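PDB 6DY3: N-acylethanolamine-hydrolyzing acid amidase subunit beta from Caenorhabditis elegans, which probably degrades bioactive fatty acid amides such as N-palmitoylethanolamine to ethanolamine and free fatty acids, as the catalytic part of a self-cleaved alpha-beta heterodimer. Local coordinates for residues C1-A6 with H15-D20; N69-G74 with P121-V126; V160-D165 with D172-T177. All blocks are in the same frame, centred on the assembly; numbering follows the deposited sequence.

Overall arrangement
Contact 1 is wholly buried and nearest the chain centre, about 5 Å from it to its own centre, while contacts 2 and 3, whose centres lie about 10 Å and 13 Å away, have partly exposed arginines (Arg-71; Arg-174 and Arg-175). Contacts 1 and 3 share a sheet, in which strands 2-7 and 158-161 are neighbours; contact 2 belongs to the other sheet. Contact 1 is a hairpin carrying the N-terminal cysteine, contact 2 mixes backbone pairing with an arginine-tyrosine overlap, and contact 3 is a charged, side-chain-built join of strand end, loop and helix. They meet around Cys-1: Ser-3 bonds to Asn-69, Asp-20 pairs with Arg-174, and Asn-163 reaches Ala-70.

Contact 1: residues C1-A6 with H15-D20; sequences CTSIVA and HGRNLD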
ATOM      1  N   CYS B   1      -3.388   8.606   4.221  1.00 39.13           N
ATOM      2  CA  CYS B   1      -3.401   7.182   4.511  1.00 40.19           C
ATOM      3  C   CYS B   1      -3.662   6.932   5.984  1.00 38.87           C
ATOM      4  O   CYS B   1      -3.035   7.543   6.845  1.00 43.61           O
ATOM      5  CB  CYS B   1      -2.073   6.547   4.117  1.00 41.88           C
ATOM      6  SG  CYS B   1      -1.769   6.618   2.361  1.00 47.43           S
ATOM      7  N   THR B   2      -4.572   6.006   6.264  1.00 28.91           N
ATOM      8  CA  THR B   2      -4.881   5.580   7.622  1.00 26.30           C
ATOM      9  C   THR B   2      -4.945   4.062   7.631  1.00 26.78           C
ATOM     10  O   THR B   2      -5.773   3.470   6.932  1.00 27.63           O
ATOM     11  CB  THR B   2      -6.208   6.179   8.110  1.00 27.23           C
ATOM     12  OG1 THR B   2      -6.175   7.604   7.972  1.00 27.82           O
ATOM     13  CG2 THR B   2      -6.472   5.824   9.572  1.00 27.29           C
ATOM     14  N   SER B   3      -4.066   3.437   8.401  1.00 26.60           N
ATOM     15  CA  SER B   3      -4.058   1.992   8.561  1.00 27.88           C
ATOM     16  C   SER B   3      -4.410   1.662   9.999  1.00 27.67           C
ATOM     17  O   SER B   3      -3.817   2.217  10.929  1.00 27.29           O
ATOM     18  CB  SER B   3      -2.695   1.400   8.199  1.00 28.15           C
ATOM     19  OG  SER B   3      -2.466   1.488   6.805  1.00 30.49           O
ATOM     20  N   ILE B   4      -5.348   0.737  10.175  1.00 29.58           N
ATOM     21  CA  ILE B   4      -5.832   0.343  11.489  1.00 31.28           C
ATOM     22  C   ILE B   4      -5.776  -1.172  11.584  1.00 30.07           C
ATOM     23  O   ILE B   4      -6.092  -1.875  10.619  1.00 30.48           O
ATOM     24  CB  ILE B   4      -7.269   0.843  11.751  1.00 31.26           C
ATOM     25  CG1 ILE B   4      -7.363   2.352  11.514  1.00 29.57           C
ATOM     26  CG2 ILE B   4      -7.706   0.486  13.177  1.00 30.56           C
ATOM     27  CD1 ILE B   4      -8.786   2.896  11.593  1.00 30.23           C
ATOM     28  N   VAL B   5      -5.350  -1.668  12.744  1.00 30.93           N
ATOM     29  CA  VAL B   5      -5.407  -3.083  13.081  1.00 34.61           C
ATOM     30  C   VAL B   5      -6.025  -3.209  14.465  1.00 35.94           C
ATOM     31  O   VAL B   5      -5.617  -2.503  15.393  1.00 36.26           O
ATOM     32  CB  VAL B   5      -4.015  -3.736  13.039  1.00 36.25           C
ATOM     33  CG1 VAL B   5      -4.014  -5.078  13.789  1.00 42.75           C
ATOM     34  CG2 VAL B   5      -3.600  -3.944  11.600  1.00 37.76           C
ATOM     35  N   ALA B   6      -6.998  -4.112  14.605  1.00 35.92           N
ATOM     36  CA  ALA B   6      -7.708  -4.302  15.864  1.00 39.92           C
ATOM     37  C   ALA B   6      -8.005  -5.779  16.083  1.00 40.88           C
ATOM     38  O   ALA B   6      -8.337  -6.502  15.139  1.00 37.74           O
ATOM     39  CB  ALA B   6      -9.021  -3.500  15.894  1.00 37.74           C
ATOM     40  N   HIS B  15      -8.109  -5.698   9.752  1.00 35.88           N
ATOM     41  CA  HIS B  15      -7.162  -4.750   9.175  1.00 32.79           C
ATOM     42  C   HIS B  15      -7.937  -3.793   8.279  1.00 33.67           C
ATOM     43  O   HIS B  15      -8.471  -4.202   7.241  1.00 33.21           O
ATOM     44  CB  HIS B  15      -6.076  -5.478   8.386  1.00 32.72           C
ATOM     45  CG  HIS B  15      -4.954  -4.591   7.940  1.00 33.19           C
ATOM     46  ND1 HIS B  15      -3.713  -5.080   7.598  1.00 33.50           N
ATOM     47  CD2 HIS B  15      -4.882  -3.248   7.789  1.00 31.95           C
ATOM     48  CE1 HIS B  15      -2.926  -4.077   7.251  1.00 30.97           C
ATOM     49  NE2 HIS B  15      -3.612  -2.955   7.360  1.00 30.57           N
ATOM     50  N   GLY B  16      -7.994  -2.525   8.678  1.00 35.32           N
ATOM     51  CA  GLY B  16      -8.664  -1.493   7.910  1.00 35.33           C
ATOM     52  C   GLY B  16      -7.646  -0.531   7.326  1.00 32.68           C
ATOM     53  O   GLY B  16      -6.625  -0.237   7.949  1.00 31.92           O
ATOM     54  N   ARG B  17      -7.942  -0.018   6.136  1.00 30.79           N
ATOM     55  CA  ARG B  17      -6.978   0.814   5.433  1.00 29.39           C
ATOM     56  C   ARG B  17      -7.699   1.815   4.544  1.00 29.19           C
ATOM     57  O   ARG B  17      -8.505   1.431   3.694  1.00 29.92           O
ATOM     58  CB  ARG B  17      -6.029  -0.051   4.593  1.00 32.62           C
ATOM     59  CG  ARG B  17      -4.701   0.626   4.283  1.00 33.92           C
ATOM     60  CD  ARG B  17      -4.726   1.359   2.964  1.00 32.89           C
ATOM     61  NE  ARG B  17      -3.743   2.435   2.946  1.00 33.43           N
ATOM     62  CZ  ARG B  17      -2.469   2.300   2.606  1.00 33.59           C
ATOM     63  NH1 ARG B  17      -1.996   1.125   2.232  1.00 34.34           N
ATOM     64  NH2 ARG B  17      -1.672   3.357   2.633  1.00 36.18           N
ATOM     65  N   ASN B  18      -7.381   3.091   4.728  1.00 30.23           N
ATOM     66  CA  ASN B  18      -7.787   4.149   3.816  1.00 28.81           C
ATOM     67  C   ASN B  18      -6.557   4.643   3.075  1.00 27.64           C
ATOM     68  O   ASN B  18      -5.495   4.811   3.676  1.00 26.91           O
ATOM     69  CB  ASN B  18      -8.440   5.311   4.563  1.00 28.82           C
ATOM     70  CG  ASN B  18      -9.902   5.069   4.873  1.00 30.27           C
ATOM     71  OD1 ASN B  18     -10.421   3.972   4.669  1.00 34.28           O
ATOM     72  ND2 ASN B  18     -10.576   6.095   5.375  1.00 29.77           N
ATOM     73  N   LEU B  19      -6.694   4.848   1.769  1.00 27.93           N
ATOM     74  CA  LEU B  19      -5.612   5.371   0.941  1.00 30.11           C
ATOM     75  C   LEU B  19      -5.956   6.804   0.546  1.00 32.47           C
ATOM     76  O   LEU B  19      -6.928   7.036  -0.180  1.00 33.66           O
ATOM     77  CB  LEU B  19      -5.400   4.506  -0.296  1.00 31.35           C
ATOM     78  CG  LEU B  19      -4.190   4.954  -1.117  1.00 33.93           C
ATOM     79  CD1 LEU B  19      -2.957   4.200  -0.653  1.00 36.44           C
ATOM     80  CD2 LEU B  19      -4.433   4.770  -2.607  1.00 34.54           C
ATOM     81  N   ASP B  20      -5.165   7.760   1.025  1.00 34.78           N
ATOM     82  CA  ASP B  20      -5.312   9.159   0.645  1.00 35.69           C
ATOM     83  C   ASP B  20      -4.230   9.525  -0.365  1.00 35.30           C
ATOM     84  O   ASP B  20      -3.041   9.278  -0.137  1.00 35.66           O
ATOM     85  CB  ASP B  20      -5.240  10.072   1.871  1.00 36.66           C
ATOM     86  CG  ASP B  20      -6.350   9.785   2.891  1.00 37.93           C
ATOM     87  OD1 ASP B  20      -6.118   9.984   4.102  1.00 38.61           O
ATOM     88  OD2 ASP B  20      -7.454   9.355   2.489  1.00 39.89           O
TER
HETATM   89  O   HOH W   1      -7.333   8.522   6.026  1.00 27.18           O
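Val-5 lays its CG2 methyl over one face of the His-15 imidazole, 4.0 Å from the ring centroid and nearly above its centre, a CH-pi contact within a non-hydrogen-bonded pair. His-15 holds CG anti to its backbone N (chi1 -171°); ND1 is hydrogen-bonded with Ser-65 OG and NE2 with Ser-67 OG, which together hold the ring in this rotation, and Ser-67 OG is also hydrogen-bonded with Ser-3 OG. The segments form an antiparallel hairpin with Thr-2/Asn-18 and Ile-4/Gly-16 as hydrogen-bonded pairs; Asn-18 N meets Thr-2 O in the carbonyl plane at 2.8 Å. On the face of Ser-3, the Arg-17 chain bends at chi2 (-93°), so that its guanidinium has Leu-19 CD1 over one face and Ser-3 OG over the opposite one, both offset toward the rim. Arg-17 NE bonds to the carbonyl of the next residue, Asn-18 O, at 3.0 Å from above its plane, and this oxygen also accepts Thr-2 N. Arg-17 NH2 bonds to Leu-68 O and lies 3.3 Å from Cys-1 SG, which is at the guanidinium edge. Cys-1 N forms a salt bridge to Asp-20 OD1 at 3.1 Å, from above the carboxylate plane. Asp-20 OD1 also pairs with Arg-174 and accepts a hydrogen bond from a water that takes one from Thr-2 OG1, while Asp-20 OD2 bonds to Thr-209. Cys-1 is the probable nucleophile of this Ntn hydrolase: the carboxylate would help hold its amino group, its pull toward protonation probably offset by nearby Arg-174, and Arg-17 beside SG would probably ease thiolate formation.

Contact 2: residues N69-G74 with P121-V126; sequences NARYSG and PSYIIV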
ATOM      1  N   ASN B  69       2.147   2.741   4.850  1.00 31.02           N
ATOM      2  CA  ASN B  69       1.916   4.176   4.886  1.00 29.17           C
ATOM      3  C   ASN B  69       3.238   4.897   4.663  1.00 28.81           C
ATOM      4  O   ASN B  69       4.244   4.574   5.302  1.00 28.48           O
ATOM      5  CB  ASN B  69       1.310   4.610   6.222  1.00 30.50           C
ATOM      6  CG  ASN B  69      -0.063   4.021   6.467  1.00 35.09           C
ATOM      7  OD1 ASN B  69      -0.516   3.135   5.734  1.00 38.69           O
ATOM      8  ND2 ASN B  69      -0.738   4.509   7.508  1.00 31.86           N
ATOM      9  N   ALA B  70       3.233   5.877   3.771  1.00 32.14           N
ATOM     10  CA  ALA B  70       4.401   6.721   3.623  1.00 32.61           C
ATOM     11  C   ALA B  70       4.603   7.521   4.900  1.00 35.37           C
ATOM     12  O   ALA B  70       3.652   7.836   5.618  1.00 36.81           O
ATOM     13  CB  ALA B  70       4.243   7.654   2.427  1.00 31.75           C
ATOM     14  N   ARG B  71       5.862   7.831   5.193  1.00 36.84           N
ATOM     15  CA  ARG B  71       6.229   8.537   6.413  1.00 36.99           C
ATOM     16  C   ARG B  71       6.916   9.830   6.010  1.00 38.07           C
ATOM     17  O   ARG B  71       7.965   9.801   5.357  1.00 35.91           O
ATOM     18  CB  ARG B  71       7.144   7.681   7.288  1.00 37.28           C
ATOM     19  CG  ARG B  71       7.282   8.145   8.713  1.00 39.33           C
ATOM     20  CD  ARG B  71       8.144   7.167   9.483  1.00 40.63           C
ATOM     21  NE  ARG B  71       8.316   7.546  10.879  1.00 44.70           N
ATOM     22  CZ  ARG B  71       9.113   6.906  11.724  1.00 48.23           C
ATOM     23  NH1 ARG B  71       9.814   5.858  11.309  1.00 46.90           N
ATOM     24  NH2 ARG B  71       9.214   7.311  12.983  1.00 52.12           N
ATOM     25  N   TYR B  72       6.322  10.954   6.396  1.00 41.08           N
ATOM     26  CA  TYR B  72       6.820  12.275   6.040  1.00 43.90           C
ATOM     27  C   TYR B  72       7.259  12.999   7.301  1.00 51.64           C
ATOM     28  O   TYR B  72       6.443  13.261   8.192  1.00 46.75           O
ATOM     29  CB  TYR B  72       5.754  13.093   5.304  1.00 41.05           C
ATOM     30  CG  TYR B  72       5.144  12.378   4.125  1.00 37.48           C
ATOM     31  CD1 TYR B  72       5.904  12.093   2.997  1.00 35.55           C
ATOM     32  CD2 TYR B  72       3.803  12.001   4.131  1.00 35.02           C
ATOM     33  CE1 TYR B  72       5.353  11.441   1.908  1.00 35.44           C
ATOM     34  CE2 TYR B  72       3.239  11.351   3.047  1.00 33.51           C
ATOM     35  CZ  TYR B  72       4.021  11.073   1.934  1.00 36.53           C
ATOM     36  OH  TYR B  72       3.481  10.424   0.845  1.00 37.42           O
ATOM     37  N   SER B  73       8.536  13.336   7.362  1.00 67.42           N
ATOM     38  CA  SER B  73       9.091  14.117   8.452  1.00 76.95           C
ATOM     39  C   SER B  73       9.519  15.469   7.893  1.00 76.85           C
ATOM     40  O   SER B  73       9.381  15.744   6.695  1.00 76.28           O
ATOM     41  CB  SER B  73      10.264  13.376   9.102  1.00 76.78           C
ATOM     42  OG  SER B  73       9.869  12.097   9.581  1.00 74.82           O
ATOM     43  N   GLY B  74      10.025  16.326   8.766  1.00 73.18           N
ATOM     44  CA  GLY B  74      10.495  17.622   8.341  1.00 74.17           C
ATOM     45  C   GLY B  74      11.754  17.505   7.502  1.00 73.72           C
ATOM     46  O   GLY B  74      12.254  16.421   7.197  1.00 71.20           O
ATOM     47  N   PRO B 121      11.663   5.490   4.617  1.00 35.91           N
ATOM     48  CA  PRO B 121      10.886   5.669   5.850  1.00 33.39           C
ATOM     49  C   PRO B 121       9.399   5.501   5.580  1.00 30.44           C
ATOM     50  O   PRO B 121       8.860   6.023   4.603  1.00 27.85           O
ATOM     51  CB  PRO B 121      11.237   7.095   6.287  1.00 32.91           C
ATOM     52  CG  PRO B 121      12.560   7.359   5.679  1.00 34.78           C
ATOM     53  CD  PRO B 121      12.549   6.636   4.366  1.00 35.82           C
ATOM     54  N   SER B 122       8.740   4.748   6.448  1.00 32.68           N
ATOM     55  CA  SER B 122       7.351   4.381   6.224  1.00 34.60           C
ATOM     56  C   SER B 122       6.848   3.666   7.471  1.00 31.85           C
ATOM     57  O   SER B 122       7.609   3.375   8.397  1.00 27.82           O
ATOM     58  CB  SER B 122       7.209   3.496   4.983  1.00 34.51           C
ATOM     59  OG  SER B 122       8.069   2.376   5.076  1.00 35.13           O
ATOM     60  N   TYR B 123       5.549   3.395   7.481  1.00 30.16           N
ATOM     61  CA  TYR B 123       4.926   2.549   8.487  1.00 32.73           C
ATOM     62  C   TYR B 123       4.365   1.327   7.783  1.00 31.13           C
ATOM     63  O   TYR B 123       3.529   1.456   6.883  1.00 29.05           O
ATOM     64  CB  TYR B 123       3.811   3.281   9.224  1.00 35.48           C
ATOM     65  CG  TYR B 123       4.266   4.448  10.068  1.00 38.06           C
ATOM     66  CD1 TYR B 123       4.988   4.244  11.239  1.00 36.97           C
ATOM     67  CD2 TYR B 123       3.943   5.753   9.714  1.00 35.27           C
ATOM     68  CE1 TYR B 123       5.390   5.308  12.021  1.00 37.43           C
ATOM     69  CE2 TYR B 123       4.340   6.822  10.493  1.00 35.83           C
ATOM     70  CZ  TYR B 123       5.061   6.593  11.643  1.00 37.15           C
ATOM     71  OH  TYR B 123       5.455   7.658  12.418  1.00 39.75           O
ATOM     72  N   ILE B 124       4.809   0.148   8.205  1.00 30.95           N
ATOM     73  CA  ILE B 124       4.304  -1.117   7.690  1.00 28.79           C
ATOM     74  C   ILE B 124       3.409  -1.715   8.766  1.00 28.61           C
ATOM     75  O   ILE B 124       3.870  -2.012   9.877  1.00 30.57           O
ATOM     76  CB  ILE B 124       5.446  -2.074   7.311  1.00 28.74           C
ATOM     77  CG1 ILE B 124       6.332  -1.429   6.242  1.00 30.25           C
ATOM     78  CG2 ILE B 124       4.881  -3.396   6.816  1.00 30.52           C
ATOM     79  CD1 ILE B 124       7.570  -2.216   5.893  1.00 31.41           C
ATOM     80  N   ILE B 125       2.132  -1.881   8.442  1.00 26.13           N
ATOM     81  CA  ILE B 125       1.134  -2.402   9.369  1.00 27.19           C
ATOM     82  C   ILE B 125       0.807  -3.822   8.938  1.00 26.68           C
ATOM     83  O   ILE B 125       0.396  -4.051   7.794  1.00 25.93           O
ATOM     84  CB  ILE B 125      -0.127  -1.524   9.397  1.00 27.48           C
ATOM     85  CG1 ILE B 125       0.192  -0.134   9.961  1.00 28.64           C
ATOM     86  CG2 ILE B 125      -1.229  -2.184  10.209  1.00 26.67           C
ATOM     87  CD1 ILE B 125       0.711   0.861   8.939  1.00 27.50           C
ATOM     88  N   VAL B 126       0.975  -4.770   9.855  1.00 32.99           N
ATOM     89  CA  VAL B 126       0.795  -6.185   9.565  1.00 39.29           C
ATOM     90  C   VAL B 126      -0.234  -6.750  10.535  1.00 39.55           C
ATOM     91  O   VAL B 126      -0.198  -6.457  11.736  1.00 37.91           O
ATOM     92  CB  VAL B 126       2.128  -6.959   9.670  1.00 42.44           C
ATOM     93  CG1 VAL B 126       1.978  -8.364   9.094  1.00 44.47           C
ATOM     94  CG2 VAL B 126       3.249  -6.203   8.971  1.00 43.22           C
TER
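Arg-71 sets CG anti to its backbone N (chi1 -164°) and runs fully extended to NE, while Tyr-123 turns CG beside its own backbone N (chi1 -66°); together these torsions carry the arginine across the phenol at about a right angle. Its CD methylene sits over one ring face, offset toward the rim and 4.1 Å from the Tyr-123 centroid, a CH-pi contact. Farther out, Tyr-123 CE1 lies over a face of the guanidinium, the two planes being 35° apart. The polar ends are held from elsewhere: Arg-71 NE forms a salt bridge with Asp-165 and NH1 bonds to Asn-140, while Tyr-123 OH bonds to the carbonyl of Phe-164. At its root, Arg-71 CB packs on Ser-122 N at 3.4 Å. Beside this overlap the backbones pair as antiparallel strands: Asn-69 N to Tyr-123 O and Tyr-123 N to Asn-69 O, both 2.8 Å and both in the carbonyl plane. Asn-69 and Tyr-123 therefore share a face, their CB atoms 4.1 Å apart, and Ile-125 CD1 comes within 4.1 Å of Asn-69 CG. This amide is fixed at both ends, OD1 by Ser-3 OG and ND2 by Thr-162 O, and lies beside Cys-1, the probable nucleophile. Past Ala-70 the strand ends; Tyr-72 OH bonds to Asp-100, and its ring stacks on Phe-104, both of the alpha-subunit. Neighbouring antiparallel strands joined through a helical connection are in keeping with the layered alpha-beta-beta-alpha fold of Ntn hydrolases.

Contact 3: residues V160-D165 with D172-T177; sequences VETNFD and DDRRIT
Asp-172 is the N-cap of helix 173-185, and its carboxylate ties the start of that helix to the loop following strand 158-161. Asp-172 OD1 accepts the capping bond from Arg-174 N at 3.0 Å, from above the carboxylate plane. The Arg-174 side chain, bent at chi3 (-58°), then folds back and grips the same group side-on: NE on OD1 at 3.3 Å and NH2 on OD2 at 3.0 Å, each on a syn lone pair. Thr-162 comes tip to tip, OG1 donating to Asp-172 OD2 at 2.8 Å, so each carboxylate oxygen takes at least two bonds. An alanine at Asp-172 would probably loosen the helix start and leave Arg-174 less firmly directed, since the cap, the bidentate salt bridge and the acceptor for Thr-162 would go together. In the Ntn-hydrolase fold this region borders the nucleophile: Asn-163, probably important for activity, receives Arg-174 NH2 on OD1 at 3.3 Å, accepts Cys-1 N on the same oxygen and donates from ND2 to Ala-70 O. Phe-164 turns its ring edge to Asp-172 OD2, CD2 lying 3.6 Å away, while Asn-163 CB sits over the ring face. Arg-174 NH1 continues to Asp-20. One residue along, the extended Arg-175 crosses Val-160, CG on CG1 at 3.9 Å, and its NE bonds to Val-160 O at 3.2 Å from above the carbonyl plane.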
ATOM      1  N   VAL B 160      -3.325   2.331  15.344  1.00 34.13           N
ATOM      2  CA  VAL B 160      -3.678   3.304  14.314  1.00 32.23           C
ATOM      3  C   VAL B 160      -2.431   4.084  13.923  1.00 32.04           C
ATOM      4  O   VAL B 160      -1.696   4.569  14.791  1.00 35.59           O
ATOM      5  CB  VAL B 160      -4.781   4.271  14.788  1.00 34.66           C
ATOM      6  CG1 VAL B 160      -5.138   5.260  13.677  1.00 35.21           C
ATOM      7  CG2 VAL B 160      -6.005   3.498  15.234  1.00 33.27           C
ATOM      8  N   GLU B 161      -2.218   4.245  12.622  1.00 33.58           N
ATOM      9  CA  GLU B 161      -1.066   4.988  12.142  1.00 36.82           C
ATOM     10  C   GLU B 161      -1.433   5.704  10.848  1.00 34.81           C
ATOM     11  O   GLU B 161      -2.235   5.208  10.055  1.00 37.70           O
ATOM     12  CB  GLU B 161       0.142   4.054  11.938  1.00 38.44           C
ATOM     13  CG  GLU B 161       1.483   4.769  11.895  1.00 42.94           C
ATOM     14  CD  GLU B 161       1.700   5.679  13.100  1.00 46.35           C
ATOM     15  OE1 GLU B 161       1.939   5.151  14.210  1.00 47.05           O
ATOM     16  OE2 GLU B 161       1.614   6.920  12.942  1.00 46.00           O
ATOM     17  N   THR B 162      -0.842   6.887  10.641  1.00 30.93           N
ATOM     18  CA  THR B 162      -1.049   7.636   9.406  1.00 28.35           C
ATOM     19  C   THR B 162       0.314   7.882   8.773  1.00 28.43           C
ATOM     20  O   THR B 162       1.051   6.928   8.545  1.00 32.77           O
ATOM     21  CB  THR B 162      -1.858   8.899   9.662  1.00 31.45           C
ATOM     22  OG1 THR B 162      -1.154   9.738  10.591  1.00 36.14           O
ATOM     23  CG2 THR B 162      -3.210   8.565  10.225  1.00 32.22           C
ATOM     24  N   ASN B 163       0.666   9.140   8.482  1.00 30.65           N
ATOM     25  CA  ASN B 163       1.826   9.482   7.675  1.00 30.14           C
ATOM     26  C   ASN B 163       2.915  10.241   8.421  1.00 28.32           C
ATOM     27  O   ASN B 163       3.989  10.456   7.850  1.00 33.29           O
ATOM     28  CB  ASN B 163       1.383  10.340   6.481  1.00 34.91           C
ATOM     29  CG  ASN B 163       0.484   9.591   5.537  1.00 35.12           C
ATOM     30  OD1 ASN B 163      -0.611  10.060   5.211  1.00 34.96           O
ATOM     31  ND2 ASN B 163       0.934   8.423   5.083  1.00 33.76           N
ATOM     32  N   PHE B 164       2.677  10.684   9.647  1.00 28.87           N
ATOM     33  CA  PHE B 164       3.578  11.626  10.298  1.00 31.78           C
ATOM     34  C   PHE B 164       4.101  11.059  11.615  1.00 38.95           C
ATOM     35  O   PHE B 164       3.789   9.934  12.006  1.00 38.84           O
ATOM     36  CB  PHE B 164       2.868  12.962  10.531  1.00 34.12           C
ATOM     37  CG  PHE B 164       2.095  13.455   9.336  1.00 31.03           C
ATOM     38  CD1 PHE B 164       2.748  13.947   8.222  1.00 28.66           C
ATOM     39  CD2 PHE B 164       0.714  13.451   9.343  1.00 32.20           C
ATOM     40  CE1 PHE B 164       2.045  14.401   7.135  1.00 27.08           C
ATOM     41  CE2 PHE B 164       0.003  13.911   8.254  1.00 31.19           C
ATOM     42  CZ  PHE B 164       0.673  14.389   7.150  1.00 29.54           C
ATOM     43  N   ASP B 165       4.946  11.856  12.276  1.00 49.20           N
ATOM     44  CA  ASP B 165       5.466  11.548  13.607  1.00 55.42           C
ATOM     45  C   ASP B 165       5.578  12.848  14.404  1.00 50.68           C
ATOM     46  O   ASP B 165       5.301  13.939  13.895  1.00 51.90           O
ATOM     47  CB  ASP B 165       6.808  10.802  13.521  1.00 57.00           C
ATOM     48  CG  ASP B 165       7.708  11.348  12.443  1.00 63.16           C
ATOM     49  OD1 ASP B 165       7.694  12.577  12.229  1.00 71.65           O
ATOM     50  OD2 ASP B 165       8.432  10.548  11.810  1.00 62.16           O
ATOM     51  N   ASP B 172      -2.801  14.904  14.138  1.00 46.40           N
ATOM     52  CA  ASP B 172      -3.473  14.454  12.923  1.00 44.94           C
ATOM     53  C   ASP B 172      -4.930  14.129  13.228  1.00 48.22           C
ATOM     54  O   ASP B 172      -5.224  13.209  14.000  1.00 51.11           O
ATOM     55  CB  ASP B 172      -2.756  13.234  12.344  1.00 40.99           C
ATOM     56  CG  ASP B 172      -3.248  12.868  10.941  1.00 39.74           C
ATOM     57  OD1 ASP B 172      -4.336  13.324  10.547  1.00 41.29           O
ATOM     58  OD2 ASP B 172      -2.548  12.119  10.227  1.00 40.29           O
ATOM     59  N   ASP B 173      -5.845  14.884  12.619  1.00 49.18           N
ATOM     60  CA  ASP B 173      -7.262  14.695  12.898  1.00 54.89           C
ATOM     61  C   ASP B 173      -7.747  13.322  12.450  1.00 50.02           C
ATOM     62  O   ASP B 173      -8.676  12.768  13.050  1.00 51.79           O
ATOM     63  CB  ASP B 173      -8.074  15.795  12.215  1.00 62.36           C
ATOM     64  CG  ASP B 173      -9.168  16.356  13.101  1.00 70.59           C
ATOM     65  OD1 ASP B 173      -9.506  15.719  14.125  1.00 73.47           O
ATOM     66  OD2 ASP B 173      -9.689  17.444  12.773  1.00 74.22           O
ATOM     67  N   ARG B 174      -7.157  12.771  11.387  1.00 40.33           N
ATOM     68  CA  ARG B 174      -7.503  11.418  10.961  1.00 36.00           C
ATOM     69  C   ARG B 174      -7.177  10.404  12.048  1.00 35.75           C
ATOM     70  O   ARG B 174      -7.988   9.526  12.363  1.00 33.19           O
ATOM     71  CB  ARG B 174      -6.765  11.063   9.673  1.00 33.18           C
ATOM     72  CG  ARG B 174      -7.121  11.938   8.486  1.00 32.29           C
ATOM     73  CD  ARG B 174      -6.216  11.642   7.301  1.00 30.26           C
ATOM     74  NE  ARG B 174      -4.812  11.850   7.637  1.00 31.04           N
ATOM     75  CZ  ARG B 174      -3.794  11.579   6.825  1.00 27.64           C
ATOM     76  NH1 ARG B 174      -4.021  11.080   5.620  1.00 24.81           N
ATOM     77  NH2 ARG B 174      -2.548  11.803   7.223  1.00 27.72           N
ATOM     78  N   ARG B 175      -5.977  10.501  12.623  1.00 37.06           N
ATOM     79  CA  ARG B 175      -5.569   9.545  13.646  1.00 38.53           C
ATOM     80  C   ARG B 175      -6.359   9.737  14.933  1.00 37.24           C
ATOM     81  O   ARG B 175      -6.781   8.759  15.559  1.00 36.87           O
ATOM     82  CB  ARG B 175      -4.070   9.678  13.907  1.00 40.82           C
ATOM     83  CG  ARG B 175      -3.493   8.585  14.785  1.00 39.80           C
ATOM     84  CD  ARG B 175      -1.977   8.671  14.869  1.00 37.89           C
ATOM     85  NE  ARG B 175      -1.441   7.618  15.721  1.00 37.17           N
ATOM     86  CZ  ARG B 175      -1.331   7.716  17.040  1.00 43.13           C
ATOM     87  NH1 ARG B 175      -1.708   8.822  17.668  1.00 44.24           N
ATOM     88  NH2 ARG B 175      -0.838   6.706  17.738  1.00 49.76           N
ATOM     89  N   ILE B 176      -6.579  10.988  15.340  1.00 35.03           N
ATOM     90  CA  ILE B 176      -7.323  11.257  16.571  1.00 38.01           C
ATOM     91  C   ILE B 176      -8.746  10.723  16.461  1.00 35.40           C
ATOM     92  O   ILE B 176      -9.260  10.073  17.380  1.00 32.79           O
ATOM     93  CB  ILE B 176      -7.312  12.765  16.885  1.00 40.55           C
ATOM     94  CG1 ILE B 176      -5.878  13.252  17.114  1.00 42.58           C
ATOM     95  CG2 ILE B 176      -8.184  13.068  18.102  1.00 37.93           C
ATOM     96  CD1 ILE B 176      -5.733  14.754  17.098  1.00 43.16           C
ATOM     97  N   THR B 177      -9.412  11.008  15.342  1.00 37.26           N
ATOM     98  CA  THR B 177     -10.797  10.585  15.177  1.00 39.43           C
ATOM     99  C   THR B 177     -10.917   9.068  15.195  1.00 39.41           C
ATOM    100  O   THR B 177     -11.796   8.511  15.863  1.00 46.07           O
ATOM    101  CB  THR B 177     -11.356  11.156  13.876  1.00 40.66           C
ATOM    102  OG1 THR B 177     -11.324  12.587  13.936  1.00 43.65           O
ATOM    103  CG2 THR B 177     -12.785  10.678  13.639  1.00 38.91           C
TER